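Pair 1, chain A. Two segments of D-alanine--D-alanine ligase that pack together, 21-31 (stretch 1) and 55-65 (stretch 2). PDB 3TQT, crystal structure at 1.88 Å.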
# COMPACT_ATOMS: atom_id res chain seq x y z
N SER A 21 -5.11 0.02 -20.56
CA SER A 21 -3.95 -0.72 -20.10
C SER A 21 -3.30 -1.50 -21.24
O SER A 21 -2.06 -1.49 -21.42
CB SER A 21 -4.36 -1.68 -18.97
OG SER A 21 -3.34 -2.61 -18.70
N ILE A 22 -4.13 -2.16 -22.02
CA ILE A 22 -3.64 -2.92 -23.17
C ILE A 22 -2.96 -1.97 -24.16
O ILE A 22 -1.90 -2.29 -24.69
CB ILE A 22 -4.77 -3.67 -23.87
CG1 ILE A 22 -5.30 -4.78 -22.96
CG2 ILE A 22 -4.29 -4.24 -25.20
CD1 ILE A 22 -6.73 -5.18 -23.24
N GLN A 23 -3.59 -0.82 -24.43
CA GLN A 23 -2.98 0.13 -25.37
C GLN A 23 -1.66 0.71 -24.84
O GLN A 23 -0.72 0.90 -25.60
CB GLN A 23 -3.95 1.25 -25.78
CG GLN A 23 -5.12 0.75 -26.63
CD GLN A 23 -4.66 -0.15 -27.78
OE1 GLN A 23 -5.13 -1.29 -27.92
NE2 GLN A 23 -3.75 0.37 -28.60
N SER A 24 -1.60 0.99 -23.54
CA SER A 24 -0.34 1.39 -22.91
C SER A 24 0.71 0.30 -23.09
O SER A 24 1.84 0.57 -23.51
CB SER A 24 -0.55 1.69 -21.41
OG SER A 24 -1.41 2.80 -21.26
N ALA A 25 0.34 -0.93 -22.77
CA ALA A 25 1.27 -2.05 -22.88
C ALA A 25 1.75 -2.24 -24.31
O ALA A 25 2.91 -2.57 -24.53
CB ALA A 25 0.64 -3.32 -22.37
N LYS A 26 0.87 -2.03 -25.28
CA LYS A 26 1.28 -2.20 -26.67
C LYS A 26 2.34 -1.18 -27.05
O LYS A 26 3.31 -1.50 -27.71
CB LYS A 26 0.08 -2.12 -27.61
CG LYS A 26 -0.82 -3.33 -27.55
CD LYS A 26 -1.98 -3.16 -28.52
CE LYS A 26 -2.88 -4.38 -28.53
NZ LYS A 26 -2.62 -5.23 -29.72
N ASN A 27 2.16 0.06 -26.62
CA ASN A 27 3.14 1.08 -26.93
C ASN A 27 4.47 0.75 -26.29
O ASN A 27 5.52 0.86 -26.91
CB ASN A 27 2.68 2.45 -26.44
CG ASN A 27 3.64 3.55 -26.83
OD1 ASN A 27 4.13 3.59 -27.95
ND2 ASN A 27 3.92 4.45 -25.89
N ILE A 28 4.42 0.35 -25.03
CA ILE A 28 5.63 -0.01 -24.31
C ILE A 28 6.31 -1.19 -25.02
O ILE A 28 7.52 -1.16 -25.26
CB ILE A 28 5.30 -0.37 -22.86
CG1 ILE A 28 4.95 0.92 -22.09
CG2 ILE A 28 6.48 -1.10 -22.20
CD1 ILE A 28 4.34 0.68 -20.74
N VAL A 29 5.54 -2.21 -25.35
CA VAL A 29 6.10 -3.39 -26.01
C VAL A 29 6.70 -3.02 -27.37
O VAL A 29 7.75 -3.50 -27.75
CB VAL A 29 5.06 -4.51 -26.16
CG1 VAL A 29 5.51 -5.54 -27.18
CG2 VAL A 29 4.83 -5.16 -24.79
N ASN A 30 6.02 -2.13 -28.07
CA ASN A 30 6.48 -1.68 -29.37
C ASN A 30 7.71 -0.80 -29.28
O ASN A 30 8.48 -0.68 -30.23
CB ASN A 30 5.35 -0.91 -30.08
CG ASN A 30 5.65 -0.66 -31.54
OD1 ASN A 30 6.15 -1.54 -32.23
ND2 ASN A 30 5.37 0.55 -32.00
N THR A 31 7.90 -0.18 -28.12
CA THR A 31 8.93 0.84 -27.96
C THR A 31 10.16 0.36 -27.18
O THR A 31 11.24 0.94 -27.32
CB THR A 31 8.32 2.11 -27.31
OG1 THR A 31 7.25 2.59 -28.14
CG2 THR A 31 9.35 3.19 -27.17
N GLN A 55 5.65 -13.97 -27.40
CA GLN A 55 5.95 -13.38 -28.70
C GLN A 55 5.35 -11.99 -28.74
O GLN A 55 4.18 -11.82 -29.08
CB GLN A 55 5.36 -14.21 -29.83
CG GLN A 55 5.93 -15.60 -29.94
CD GLN A 55 5.41 -16.32 -31.18
OE1 GLN A 55 5.52 -15.81 -32.30
NE2 GLN A 55 4.85 -17.50 -30.99
N PRO A 56 6.16 -10.99 -28.41
CA PRO A 56 5.67 -9.61 -28.33
C PRO A 56 5.02 -9.18 -29.64
O PRO A 56 4.03 -8.46 -29.61
CB PRO A 56 6.93 -8.79 -28.06
CG PRO A 56 8.09 -9.71 -28.41
CD PRO A 56 7.61 -11.08 -28.14
N GLU A 57 5.57 -9.63 -30.77
CA GLU A 57 5.02 -9.26 -32.06
C GLU A 57 3.54 -9.66 -32.16
O GLU A 57 2.75 -8.96 -32.77
CB GLU A 57 5.82 -9.89 -33.20
CG GLU A 57 5.77 -11.42 -33.25
CD GLU A 57 6.85 -12.09 -32.41
OE1 GLU A 57 7.45 -11.43 -31.53
OE2 GLU A 57 7.11 -13.30 -32.64
N MET A 58 3.18 -10.79 -31.56
CA MET A 58 1.80 -11.26 -31.60
C MET A 58 0.92 -10.35 -30.76
O MET A 58 -0.23 -10.09 -31.11
CB MET A 58 1.70 -12.69 -31.07
CG MET A 58 2.34 -13.72 -31.98
SD MET A 58 2.04 -15.38 -31.37
CE MET A 58 0.35 -15.57 -31.93
N PHE A 59 1.48 -9.88 -29.64
CA PHE A 59 0.76 -8.96 -28.76
C PHE A 59 0.49 -7.65 -29.48
O PHE A 59 -0.56 -7.05 -29.32
CB PHE A 59 1.53 -8.70 -27.46
CG PHE A 59 0.83 -7.73 -26.55
CD1 PHE A 59 -0.39 -8.05 -25.98
CD2 PHE A 59 1.39 -6.49 -26.26
CE1 PHE A 59 -1.05 -7.14 -25.15
CE2 PHE A 59 0.75 -5.59 -25.43
CZ PHE A 59 -0.48 -5.92 -24.88
N LEU A 60 1.45 -7.19 -30.28
CA LEU A 60 1.24 -5.96 -31.04
C LEU A 60 0.22 -6.15 -32.16
O LEU A 60 -0.51 -5.23 -32.51
CB LEU A 60 2.56 -5.46 -31.63
CG LEU A 60 3.63 -5.14 -30.58
CD1 LEU A 60 4.91 -4.70 -31.26
CD2 LEU A 60 3.13 -4.08 -29.62
N ALA A 61 0.18 -7.36 -32.71
CA ALA A 61 -0.64 -7.64 -33.89
C ALA A 61 -2.09 -7.99 -33.58
O ALA A 61 -2.96 -7.88 -34.44
CB ALA A 61 0.00 -8.75 -34.72
N HIS A 62 -2.36 -8.42 -32.35
CA HIS A 62 -3.67 -8.95 -32.01
C HIS A 62 -4.13 -8.48 -30.64
O HIS A 62 -3.32 -8.06 -29.83
CB HIS A 62 -3.62 -10.48 -32.00
CG HIS A 62 -3.30 -11.06 -33.34
ND1 HIS A 62 -2.04 -11.51 -33.68
CD2 HIS A 62 -4.07 -11.26 -34.43
CE1 HIS A 62 -2.06 -11.97 -34.92
NE2 HIS A 62 -3.28 -11.82 -35.39
N SER A 63 -5.43 -8.54 -30.38
CA SER A 63 -5.91 -8.28 -29.03
C SER A 63 -5.47 -9.44 -28.15
O SER A 63 -5.35 -10.57 -28.61
CB SER A 63 -7.44 -8.15 -29.01
OG SER A 63 -8.06 -9.40 -29.21
N PRO A 64 -5.21 -9.17 -26.87
CA PRO A 64 -4.87 -10.31 -26.02
C PRO A 64 -6.02 -11.31 -25.90
O PRO A 64 -5.77 -12.51 -25.74
CB PRO A 64 -4.53 -9.66 -24.67
CG PRO A 64 -5.14 -8.32 -24.71
CD PRO A 64 -5.11 -7.89 -26.15
N ASP A 65 -7.26 -10.84 -25.99
CA ASP A 65 -8.41 -11.75 -25.98
C ASP A 65 -8.32 -12.75 -27.14
O ASP A 65 -8.61 -13.94 -26.99
CB ASP A 65 -9.72 -10.97 -26.05
CG ASP A 65 -10.93 -11.87 -25.94
OD1 ASP A 65 -11.27 -12.28 -24.81
OD2 ASP A 65 -11.54 -12.18 -26.99

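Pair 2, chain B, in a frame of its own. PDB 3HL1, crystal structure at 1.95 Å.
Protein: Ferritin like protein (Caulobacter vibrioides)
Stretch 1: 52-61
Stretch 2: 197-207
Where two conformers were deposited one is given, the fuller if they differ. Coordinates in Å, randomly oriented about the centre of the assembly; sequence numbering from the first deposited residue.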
# COMPACT_ATOMS: atom_id res chain seq x y z
N TYR B 52 2.23 -3.06 8.42
CA TYR B 52 3.33 -3.98 8.24
C TYR B 52 3.06 -4.91 7.07
O TYR B 52 3.96 -5.21 6.32
CB TYR B 52 3.59 -4.80 9.52
CG TYR B 52 4.10 -3.99 10.72
CD1 TYR B 52 4.58 -2.67 10.58
CD2 TYR B 52 4.11 -4.55 12.00
CE1 TYR B 52 5.03 -1.93 11.68
CE2 TYR B 52 4.59 -3.82 13.11
CZ TYR B 52 5.05 -2.53 12.94
OH TYR B 52 5.51 -1.83 14.03
N GLN B 53 1.82 -5.37 6.91
CA GLN B 53 1.45 -6.17 5.76
C GLN B 53 1.54 -5.40 4.45
O GLN B 53 1.94 -5.96 3.41
CB GLN B 53 0.07 -6.78 5.92
CG GLN B 53 0.06 -7.74 7.09
CD GLN B 53 -1.17 -8.62 7.10
OE1 GLN B 53 -2.26 -8.21 6.67
NE2 GLN B 53 -1.01 -9.83 7.59
N GLU B 54 1.19 -4.13 4.47
CA GLU B 54 1.33 -3.32 3.23
C GLU B 54 2.77 -3.24 2.79
O GLU B 54 3.05 -3.31 1.61
CB GLU B 54 0.75 -1.90 3.40
CG GLU B 54 -0.74 -1.86 3.56
CD GLU B 54 -1.47 -2.41 2.32
OE1 GLU B 54 -1.46 -1.77 1.27
OE2 GLU B 54 -2.03 -3.49 2.40
N MSE B 55 3.68 -3.06 3.74
CA MSE B 55 5.12 -2.99 3.47
C MSE B 55 5.61 -4.28 2.84
O MSE B 55 6.34 -4.27 1.84
CB MSE B 55 5.89 -2.69 4.76
CG MSE B 55 5.65 -1.28 5.26
SE MSE B 55 6.25 -1.08 7.11
CE MSE B 55 5.62 0.63 7.42
N LEU B 56 5.20 -5.40 3.42
CA LEU B 56 5.43 -6.71 2.83
C LEU B 56 4.89 -6.79 1.40
O LEU B 56 5.60 -7.29 0.53
CB LEU B 56 4.84 -7.84 3.71
CG LEU B 56 4.87 -9.21 3.05
CD1 LEU B 56 6.32 -9.66 2.96
CD2 LEU B 56 3.97 -10.27 3.71
N HIS B 57 3.67 -6.27 1.15
CA HIS B 57 3.11 -6.30 -0.19
C HIS B 57 4.02 -5.58 -1.15
O HIS B 57 4.23 -6.08 -2.27
CB HIS B 57 1.69 -5.74 -0.29
CG HIS B 57 0.69 -6.47 0.54
ND1 HIS B 57 -0.60 -6.00 0.73
CD2 HIS B 57 0.80 -7.59 1.28
CE1 HIS B 57 -1.23 -6.82 1.54
NE2 HIS B 57 -0.41 -7.79 1.90
N ALA B 58 4.52 -4.41 -0.75
CA ALA B 58 5.44 -3.64 -1.59
C ALA B 58 6.66 -4.48 -1.98
O ALA B 58 7.04 -4.53 -3.16
CB ALA B 58 5.85 -2.30 -0.91
N GLN B 59 7.28 -5.11 -0.99
CA GLN B 59 8.40 -6.01 -1.22
C GLN B 59 8.09 -7.15 -2.20
O GLN B 59 8.90 -7.47 -3.07
CB GLN B 59 8.90 -6.59 0.11
CG GLN B 59 9.88 -7.75 -0.07
CD GLN B 59 10.43 -8.26 1.23
OE1 GLN B 59 11.16 -7.54 1.92
NE2 GLN B 59 10.08 -9.51 1.58
N LEU B 60 6.92 -7.76 -2.05
CA LEU B 60 6.50 -8.89 -2.88
C LEU B 60 6.29 -8.46 -4.30
O LEU B 60 6.67 -9.20 -5.24
CB LEU B 60 5.23 -9.55 -2.31
CG LEU B 60 5.39 -10.18 -0.90
CD1 LEU B 60 4.10 -10.93 -0.52
CD2 LEU B 60 6.57 -11.09 -0.85
N VAL B 61 5.67 -7.30 -4.48
CA VAL B 61 5.51 -6.76 -5.80
C VAL B 61 6.88 -6.50 -6.44
O VAL B 61 7.10 -6.87 -7.56
CB VAL B 61 4.60 -5.50 -5.87
CG1 VAL B 61 4.66 -4.89 -7.29
CG2 VAL B 61 3.14 -5.85 -5.53
N THR B 197 2.07 -17.40 -6.17
CA THR B 197 1.89 -17.59 -4.75
C THR B 197 2.03 -16.26 -4.05
O THR B 197 1.25 -15.94 -3.17
CB THR B 197 2.91 -18.61 -4.24
OG1 THR B 197 2.71 -19.84 -4.96
CG2 THR B 197 2.80 -18.81 -2.72
N LEU B 198 3.05 -15.48 -4.42
CA LEU B 198 3.25 -14.15 -3.83
C LEU B 198 2.04 -13.25 -4.07
O LEU B 198 1.62 -12.54 -3.15
CB LEU B 198 4.54 -13.49 -4.30
CG LEU B 198 5.85 -14.26 -4.15
CD1 LEU B 198 7.01 -13.35 -4.49
CD2 LEU B 198 5.96 -14.86 -2.82
N VAL B 199 1.46 -13.28 -5.28
CA VAL B 199 0.21 -12.53 -5.52
C VAL B 199 -0.92 -12.97 -4.58
O VAL B 199 -1.65 -12.14 -4.03
CB VAL B 199 -0.26 -12.58 -6.98
CG1 VAL B 199 -1.64 -11.87 -7.15
CG2 VAL B 199 0.77 -11.94 -7.89
N ASP B 200 -1.06 -14.29 -4.39
CA ASP B 200 -2.09 -14.86 -3.50
C ASP B 200 -1.96 -14.42 -2.06
O ASP B 200 -2.94 -14.06 -1.46
CB ASP B 200 -2.12 -16.40 -3.57
CG ASP B 200 -2.84 -16.90 -4.82
OD1 ASP B 200 -3.61 -16.11 -5.44
OD2 ASP B 200 -2.64 -18.07 -5.19
N ILE B 201 -0.74 -14.39 -1.54
CA ILE B 201 -0.49 -13.82 -0.23
C ILE B 201 -0.92 -12.37 -0.12
O ILE B 201 -1.49 -12.01 0.88
CB ILE B 201 1.02 -13.89 0.15
CG1 ILE B 201 1.48 -15.34 0.33
CG2 ILE B 201 1.29 -13.07 1.44
CD1 ILE B 201 2.97 -15.54 0.19
N ILE B 202 -0.63 -11.54 -1.14
CA ILE B 202 -1.01 -10.14 -1.15
C ILE B 202 -2.53 -9.95 -1.10
O ILE B 202 -3.05 -9.17 -0.30
CB ILE B 202 -0.46 -9.40 -2.42
CG1 ILE B 202 1.08 -9.32 -2.40
CG2 ILE B 202 -1.03 -7.98 -2.48
CD1 ILE B 202 1.71 -8.85 -3.73
N VAL B 203 -3.23 -10.64 -1.99
CA VAL B 203 -4.67 -10.51 -2.11
C VAL B 203 -5.41 -11.12 -0.89
O VAL B 203 -6.35 -10.51 -0.39
CB VAL B 203 -5.19 -11.15 -3.38
CG1 VAL B 203 -6.72 -11.09 -3.43
CG2 VAL B 203 -4.57 -10.40 -4.61
N ASP B 204 -4.96 -12.29 -0.43
CA ASP B 204 -5.52 -12.94 0.76
C ASP B 204 -5.45 -12.03 1.98
O ASP B 204 -6.36 -12.02 2.78
CB ASP B 204 -4.77 -14.22 1.16
CG ASP B 204 -4.98 -15.38 0.19
OD1 ASP B 204 -5.76 -15.28 -0.76
OD2 ASP B 204 -4.29 -16.40 0.36
N GLN B 205 -4.37 -11.27 2.11
CA GLN B 205 -4.19 -10.37 3.25
C GLN B 205 -5.13 -9.17 3.18
O GLN B 205 -5.63 -8.75 4.19
CB GLN B 205 -2.74 -9.92 3.42
CG GLN B 205 -1.81 -11.04 3.89
CD GLN B 205 -0.38 -10.59 4.18
OE1 GLN B 205 0.05 -9.52 3.77
NE2 GLN B 205 0.35 -11.42 4.91
N GLY B 206 -5.33 -8.61 2.00
CA GLY B 206 -6.23 -7.47 1.84
C GLY B 206 -7.72 -7.77 2.01
O GLY B 206 -8.40 -7.13 2.81
N GLU B 207 -8.21 -8.75 1.23
CA GLU B 207 -9.64 -9.03 1.13
C GLU B 207 -10.06 -10.41 1.64
O GLU B 207 -11.24 -10.66 1.77
CB GLU B 207 -10.14 -8.87 -0.31
CG GLU B 207 -9.42 -9.72 -1.35
CD GLU B 207 -10.09 -9.72 -2.73
OE1 GLU B 207 -10.55 -8.63 -3.19
OE2 GLU B 207 -10.11 -10.81 -3.37

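In both pairs two helices pack in a roughly antiparallel sense. The axes of helices 21-31 and 56-61 in pair 1 approach to 9.6 Å at 136° between their N-to-C directions; those of 52-61 and 197-207 in pair 2 approach to 9.9 Å at 157°. Superposing N, CA and C of 14 central residues gives an RMSD of 1.0 Å, and the buried surface is nearly identical, 468 and 469 Å². The tightest backbone approach also coincides: the CA atoms of Lys26(A) and Leu60(A) lie 5.8 Å apart, those of His57(B) and Ile202(B) 5.7 Å, and the superposition matches Lys26(A) with His57(B) and Leu60(A) with Ile202(B). The second stretches differ in that the helix of pair 1 stops at Ala61(A), whereas pair 2 is still helical at the matching Val203(B) and beyond.

At the Lys26(A)/His57(B) position, each residue places a nitrogen donor against the partner stretch. Lys26(A) extends its chain so that NZ donates hydrogen bonds to Phe59(A) O at 2.8 Å and His62(A) O at 2.9 Å, using carbonyls near the end of the helix. His57(B) instead donates from NE2 to the side-chain atom OE1 of Gln205(B) at 2.6 Å, with an N-H...acceptor angle of 141°. Gln205(B) matches Ser63(A), whose side chain comes no nearer than 5.7 Å to stretch 1. The imidazole also offers a face: Ile202(B) CG2 sits 3.9 Å from the centroid of the His57(B) ring, 19° off its normal, a CH-pi contact.

The apolar packing is distributed differently. In pair 1 Phe59(A) fills a hole formed by Ile22(A), Ala25(A), Lys26(A) and Val29(A); its CZ lies 3.8 Å from Ala25(A) CB. The small Ala25(A) accompanies a large ring, while in pair 2 the matching residues are Leu56(B) and Ile201(B), two branched aliphatics whose atoms Leu56(B) CD2 and Ile201(B) CG2 are 4.5 Å apart. Phe59(A) has 86 Å² covered by the other stretch, Ile201(B) only 21 Å².

Val29(A) and Leu60(B) both point toward the opposite stretch, and their side-chain centres superpose within 0.7 Å. Val29(A) CG1 reaches Pro56(A) CB and Leu60(A) CD2, both at 3.7 Å. Leu60(B) contacts the matching residues at somewhat longer range, with CD2 4.3 Å from Leu198(B) CD2 and CB 3.9 Å from Ile202(B) CD1. Both residues also touch the matching third partner, Val29(A) CG2 to Phe59(A) CD2 and Leu60(B) CD1 to Ile201(B) CG2, each at 4.0 Å.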